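Local atomic coordinates of probable phenazine-specific methyltransferase (Pseudomonas aeruginosa, PDB entry 2IP2), a protein that catalyses the S-adenosyl-L-methionine-dependent N-methylation of phenazine-1-carboxylate to 5-methylphenazine-1-carboxylate, a step in the biosynthesis of the virulence pigment pyocyanine. Residues D90-F95 with A149-N154; G103-A108 with G143-L148. All coordinates share one frame; numbering follows the deposited sequence.

Contact 1: residues D90-F95 with A149-N154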
loop_
_atom_site.group_PDB
_atom_site.type_symbol
_atom_site.label_atom_id
_atom_site.label_comp_id
_atom_site.label_asym_id
_atom_site.label_seq_id
_atom_site.Cartn_x
_atom_site.Cartn_y
_atom_site.Cartn_z
ATOM N N ASP A 90 12.408 -15.374 -10.542
ATOM C CA ASP A 90 13.817 -15.085 -10.617
ATOM C C ASP A 90 14.302 -15.327 -12.063
ATOM O O ASP A 90 14.963 -16.304 -12.328
ATOM C CB ASP A 90 14.539 -15.975 -9.602
ATOM C CG ASP A 90 16.009 -15.634 -9.463
ATOM O OD1 ASP A 90 16.445 -14.579 -9.989
ATOM O OD2 ASP A 90 16.723 -16.457 -8.848
ATOM N N VAL A 91 13.923 -14.420 -12.971
ATOM C CA VAL A 91 14.236 -14.504 -14.395
ATOM C C VAL A 91 14.730 -13.114 -14.866
ATOM O O VAL A 91 14.335 -12.070 -14.330
ATOM C CB VAL A 91 13.008 -15.025 -15.232
ATOM C CG1 VAL A 91 12.759 -16.524 -14.942
ATOM C CG2 VAL A 91 11.757 -14.198 -14.936
ATOM N N GLU A 92 15.598 -13.122 -15.869
ATOM C CA GLU A 92 16.323 -11.921 -16.330
ATOM C C GLU A 92 15.617 -10.570 -16.209
ATOM O O GLU A 92 16.144 -9.644 -15.546
ATOM C CB GLU A 92 16.886 -12.115 -17.746
ATOM C CG GLU A 92 18.388 -12.356 -17.749
ATOM C CD GLU A 92 19.205 -11.068 -17.642
ATOM O OE1 GLU A 92 20.184 -10.935 -18.411
ATOM O OE2 GLU A 92 18.885 -10.203 -16.795
ATOM N N GLY A 93 14.451 -10.429 -16.830
ATOM C CA GLY A 93 13.803 -9.120 -16.850
ATOM C C GLY A 93 12.572 -8.970 -15.969
ATOM O O GLY A 93 11.608 -8.316 -16.362
ATOM N N SER A 94 12.582 -9.597 -14.782
ATOM C CA SER A 94 11.380 -9.557 -13.933
ATOM C C SER A 94 11.441 -8.334 -13.016
ATOM O O SER A 94 12.444 -7.610 -12.972
ATOM C CB SER A 94 11.315 -10.812 -13.080
ATOM O OG SER A 94 12.440 -10.824 -12.213
ATOM N N PHE A 95 10.372 -8.147 -12.241
ATOM C CA PHE A 95 10.326 -7.108 -11.185
ATOM C C PHE A 95 10.864 -7.600 -9.838
ATOM O O PHE A 95 10.855 -6.857 -8.828
ATOM C CB PHE A 95 8.898 -6.627 -11.042
ATOM C CG PHE A 95 8.446 -5.745 -12.171
ATOM C CD1 PHE A 95 9.092 -5.766 -13.394
ATOM C CD2 PHE A 95 7.379 -4.865 -12.004
ATOM C CE1 PHE A 95 8.670 -4.946 -14.447
ATOM C CE2 PHE A 95 6.956 -4.014 -13.062
ATOM C CZ PHE A 95 7.597 -4.067 -14.277
ATOM N N ALA A 149 17.490 -3.811 -9.255
ATOM C CA ALA A 149 16.133 -3.255 -9.126
ATOM C C ALA A 149 15.795 -2.303 -10.284
ATOM O O ALA A 149 14.644 -2.233 -10.739
ATOM C CB ALA A 149 15.991 -2.566 -7.840
ATOM N N MET A 150 16.792 -1.551 -10.754
ATOM C CA MET A 150 16.566 -0.580 -11.850
ATOM C C MET A 150 16.343 -1.275 -13.198
ATOM O O MET A 150 15.744 -0.708 -14.117
ATOM C CB MET A 150 17.744 0.378 -11.909
ATOM C CG MET A 150 17.724 1.399 -10.815
ATOM S SD MET A 150 16.173 2.324 -10.716
ATOM C CE MET A 150 16.183 3.237 -12.289
ATOM N N LYS A 151 16.768 -2.531 -13.292
ATOM C CA LYS A 151 16.436 -3.346 -14.462
ATOM C C LYS A 151 14.943 -3.493 -14.771
ATOM O O LYS A 151 14.579 -3.736 -15.947
ATOM C CB LYS A 151 17.105 -4.708 -14.363
ATOM C CG LYS A 151 18.607 -4.642 -14.640
ATOM C CD LYS A 151 19.108 -6.047 -14.820
ATOM C CE LYS A 151 20.329 -6.108 -15.690
ATOM N NZ LYS A 151 20.879 -7.525 -15.729
ATOM N N ALA A 152 14.073 -3.334 -13.763
ATOM C CA ALA A 152 12.625 -3.405 -14.017
ATOM C C ALA A 152 12.221 -2.366 -15.079
ATOM O O ALA A 152 11.291 -2.581 -15.871
ATOM C CB ALA A 152 11.826 -3.213 -12.714
ATOM N N SER A 153 12.967 -1.271 -15.124
ATOM C CA SER A 153 12.733 -0.178 -16.083
ATOM C C SER A 153 13.333 -0.411 -17.483
ATOM O O SER A 153 13.144 0.401 -18.384
ATOM C CB SER A 153 13.172 1.160 -15.469
ATOM O OG SER A 153 12.177 1.608 -14.545
ATOM N N ASN A 154 14.012 -1.547 -17.665
ATOM C CA ASN A 154 14.378 -2.034 -18.996
ATOM C C ASN A 154 13.141 -2.257 -19.863
ATOM O O ASN A 154 13.239 -2.315 -21.093
ATOM C CB ASN A 154 15.234 -3.317 -18.908
ATOM C CG ASN A 154 16.680 -3.026 -18.446
ATOM O OD1 ASN A 154 17.053 -1.871 -18.198
ATOM N ND2 ASN A 154 17.483 -4.078 -18.316
#
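The loop that leads out of helix 83-86 toward helix 96-102 meets residues 149-154, which carry on from helix 140-150, with Phe95 against Ala152 and Glu92 against Lys151. The methyl group of Ala152 sits over one face of the Phe95 ring. Its CB lies 4.2 Å from the ring centroid and 26° off the normal, a CH-pi contact. The nearest ring atom is CD1, with Phe95 CD1 3.8 Å from Ala152 CB. The CG of Phe95 lies anti to its carbonyl carbon (chi1 -74°). This swings the ring across to Ala152, although the CB bond itself does not point straight at 149-154.

The second link is ionic and lies farther out, on an exposed residue of the loop. Lys151 runs extended beyond CG and reaches toward the loop. Its NZ comes within 3.5 Å of Glu92 OE2, a long salt bridge with no hydrogen bond. The glutamate chain is bent at chi2 (-81°), and the two side chains cross obliquely. Glu92 was modelled in two conformers, so the salt bridge is doubtful as a constant feature.

The loop has its own order. A type I turn runs from Val91 to Ser94, closed by Ser94 N to Val91 O at 3.1 Å. The Ser94 CB bond points away from 149-154; its OG takes a hydrogen bond from Arg96 N and is hydrogen-bonded to Arg89 O.

The contact ties the loop before helix 96-102 to the chain after helix 140-150, where Met150 and Ser153 touch Arg241, predicted to bind S-adenosyl-L-methionine. Met98 of helix 96-102 packs on Ala152, and Leu87 and Met324 on Phe95. Ile13, on helix 6-30 of the second subunit, also touches Phe95, at the dimer interface.

Contact 2: residues G103-A108 with G143-L148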
loop_
_atom_site.group_PDB
_atom_site.type_symbol
_atom_site.label_atom_id
_atom_site.label_comp_id
_atom_site.label_asym_id
_atom_site.label_seq_id
_atom_site.Cartn_x
_atom_site.Cartn_y
_atom_site.Cartn_z
ATOM N N GLY A 103 10.916 -3.236 -0.913
ATOM C CA GLY A 103 10.406 -3.777 0.369
ATOM C C GLY A 103 11.414 -3.821 1.502
ATOM O O GLY A 103 11.063 -4.191 2.623
ATOM N N GLU A 104 12.635 -3.368 1.233
ATOM C CA GLU A 104 13.710 -3.357 2.235
ATOM C C GLU A 104 14.136 -1.932 2.368
ATOM O O GLU A 104 13.503 -1.189 3.112
ATOM C CB GLU A 104 14.814 -4.340 1.828
ATOM C CG GLU A 104 14.319 -5.796 2.015
ATOM C CD GLU A 104 15.160 -6.932 1.372
ATOM O OE1 GLU A 104 16.306 -6.685 0.863
ATOM O OE2 GLU A 104 14.618 -8.084 1.382
ATOM N N GLU A 105 15.169 -1.491 1.607
ATOM C CA GLU A 105 15.655 -0.140 1.741
ATOM C C GLU A 105 14.542 0.924 1.615
ATOM O O GLU A 105 14.516 1.857 2.394
ATOM C CB GLU A 105 16.658 0.146 0.644
ATOM C CG GLU A 105 18.070 -0.164 1.043
ATOM C CD GLU A 105 18.425 -1.624 0.837
ATOM O OE1 GLU A 105 17.549 -2.427 0.428
ATOM O OE2 GLU A 105 19.626 -1.939 1.061
ATOM N N PHE A 106 13.683 0.826 0.603
ATOM C CA PHE A 106 12.660 1.887 0.485
ATOM C C PHE A 106 11.480 1.793 1.461
ATOM O O PHE A 106 10.819 2.801 1.760
ATOM C CB PHE A 106 12.185 2.032 -0.929
ATOM C CG PHE A 106 13.247 2.587 -1.858
ATOM C CD1 PHE A 106 14.292 3.419 -1.357
ATOM C CD2 PHE A 106 13.179 2.299 -3.234
ATOM C CE1 PHE A 106 15.246 3.996 -2.273
ATOM C CE2 PHE A 106 14.122 2.827 -4.132
ATOM C CZ PHE A 106 15.125 3.704 -3.663
ATOM N N HIS A 107 11.224 0.602 1.961
ATOM C CA HIS A 107 10.264 0.464 3.094
ATOM C C HIS A 107 10.839 1.185 4.330
ATOM O O HIS A 107 10.128 1.909 5.049
ATOM C CB HIS A 107 10.064 -1.014 3.431
ATOM C CG HIS A 107 9.171 -1.248 4.619
ATOM N ND1 HIS A 107 7.794 -1.182 4.541
ATOM C CD2 HIS A 107 9.460 -1.553 5.911
ATOM C CE1 HIS A 107 7.263 -1.423 5.740
ATOM N NE2 HIS A 107 8.257 -1.652 6.586
ATOM N N ALA A 108 12.135 0.974 4.586
ATOM C CA ALA A 108 12.784 1.742 5.640
ATOM C C ALA A 108 12.713 3.238 5.405
ATOM O O ALA A 108 12.459 4.024 6.341
ATOM C CB ALA A 108 14.254 1.317 5.747
ATOM N N GLY A 143 24.610 -1.274 -3.775
ATOM C CA GLY A 143 24.777 -0.786 -5.138
ATOM C C GLY A 143 24.414 -1.835 -6.198
ATOM O O GLY A 143 23.662 -1.540 -7.129
ATOM N N ARG A 144 24.961 -3.046 -6.055
ATOM C CA ARG A 144 24.582 -4.194 -6.890
ATOM C C ARG A 144 23.069 -4.454 -6.917
ATOM O O ARG A 144 22.449 -4.566 -7.975
ATOM C CB ARG A 144 25.282 -5.457 -6.356
ATOM C CG ARG A 144 25.083 -6.739 -7.204
ATOM C CD ARG A 144 25.675 -7.974 -6.490
ATOM N NE ARG A 144 25.001 -8.296 -5.223
ATOM C CZ ARG A 144 23.792 -8.856 -5.133
ATOM N NH1 ARG A 144 23.121 -9.168 -6.226
ATOM N NH2 ARG A 144 23.267 -9.132 -3.939
ATOM N N ARG A 145 22.472 -4.529 -5.747
ATOM C CA ARG A 145 21.011 -4.738 -5.688
ATOM C C ARG A 145 20.179 -3.629 -6.308
ATOM O O ARG A 145 19.066 -3.875 -6.906
ATOM C CB ARG A 145 20.617 -4.946 -4.252
ATOM C CG ARG A 145 21.045 -6.356 -3.733
ATOM C CD ARG A 145 20.483 -6.608 -2.339
ATOM N NE ARG A 145 21.126 -5.794 -1.318
ATOM C CZ ARG A 145 20.517 -4.772 -0.721
ATOM N NH1 ARG A 145 19.257 -4.484 -1.031
ATOM N NH2 ARG A 145 21.159 -4.041 0.176
ATOM N N PHE A 146 20.668 -2.397 -6.180
ATOM C CA PHE A 146 19.874 -1.284 -6.723
ATOM C C PHE A 146 19.864 -1.337 -8.252
ATOM O O PHE A 146 18.811 -1.065 -8.909
ATOM C CB PHE A 146 20.330 0.095 -6.188
ATOM C CG PHE A 146 19.474 1.230 -6.717
ATOM C CD1 PHE A 146 18.117 1.272 -6.392
ATOM C CD2 PHE A 146 19.987 2.181 -7.581
ATOM C CE1 PHE A 146 17.283 2.280 -6.946
ATOM C CE2 PHE A 146 19.157 3.234 -8.058
ATOM C CZ PHE A 146 17.823 3.235 -7.724
ATOM N N LEU A 147 21.028 -1.675 -8.828
ATOM C CA LEU A 147 21.152 -1.831 -10.261
ATOM C C LEU A 147 20.191 -2.928 -10.753
ATOM O O LEU A 147 19.481 -2.727 -11.730
ATOM C CB LEU A 147 22.618 -2.132 -10.671
ATOM C CG LEU A 147 23.658 -0.991 -10.551
ATOM C CD1 LEU A 147 25.013 -1.499 -11.006
ATOM C CD2 LEU A 147 23.235 0.257 -11.345
ATOM N N LEU A 148 20.148 -4.068 -10.064
ATOM C CA LEU A 148 19.196 -5.128 -10.402
ATOM C C LEU A 148 17.744 -4.625 -10.262
ATOM O O LEU A 148 16.865 -4.962 -11.055
ATOM C CB LEU A 148 19.416 -6.344 -9.480
ATOM C CG LEU A 148 20.257 -7.595 -9.783
ATOM C CD1 LEU A 148 21.160 -7.451 -10.946
ATOM C CD2 LEU A 148 20.930 -8.185 -8.442
#
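Arg145 sends its CG anti to its own carbonyl carbon (chi1 -74°) and bends at chi3, which presents the end of the guanidinium to Glu105. Glu105 in turn is bent at chi2 (85°) and holds out its carboxylate. The two side chains cross at about a right angle. The result is an end-on, two-nitrogen salt bridge. Arg145 NH2 donates to Glu105 OE2 at 2.7 Å, and Arg145 NH1 donates to Glu105 OE1 at 3.0 Å. Both bonds are nearly straight. Both oxygens are met on their syn sides and lie close to the guanidinium plane. The match is not perfectly flat, because the carboxylate and guanidinium planes are 27° apart. Two bonds fix the rotation of both groups. Tyr135 OH is also hydrogen-bonded to Glu105 OE2, so this oxygen of a buried residue has two partners.

A second carboxylate stands near the same arginine. Glu104 OE1 is 4.1 Å from Arg145 NH1, well out of the guanidinium plane, so only charge attraction is likely to act there. The other oxygen of Glu104, OE2, is hydrogen-bonded to Tyr26 OH. Glu104 holds the N-cap position of helix 105-109.

Beside the ion pair, two phenylalanines touch lightly. Phe106 CZ is 4.2 Å from Phe146 CE1. Phe101 and Phe132 each meet both of these rings, and His290 meets Phe106 edge-to-face, so the pair belongs to a larger aromatic cluster.

Helix 105-109 also reaches the dimer interface, where His107 meets His107 of the second subunit. The arrangement is a partly buried, bidentate Arg-Glu pair flanked by aromatic packing, joining two helices of the helical stretch that precedes strand 170-174, the first strand of the Rossmann-like sheet of this methyltransferase.

Contact 1 and contact 2 use adjoining parts of one piece of chain: 143-148 lies on helix 140-150, and 149-154 carries on from it. Their centres are about 13 Å apart. The first partners, 90-95 and 103-108, lie before and after helix 96-102, whose Phe101 touches Ala149 and Phe146 and whose Met98 touches Ala152. The second subunit is close to both: it touches Phe95 in contact 1 and His107 in contact 2. The predicted S-adenosyl-L-methionine site is also near. The side chain of Arg241 lies about 9 Å from that of Lys151 and about 8 Å from that of Phe146.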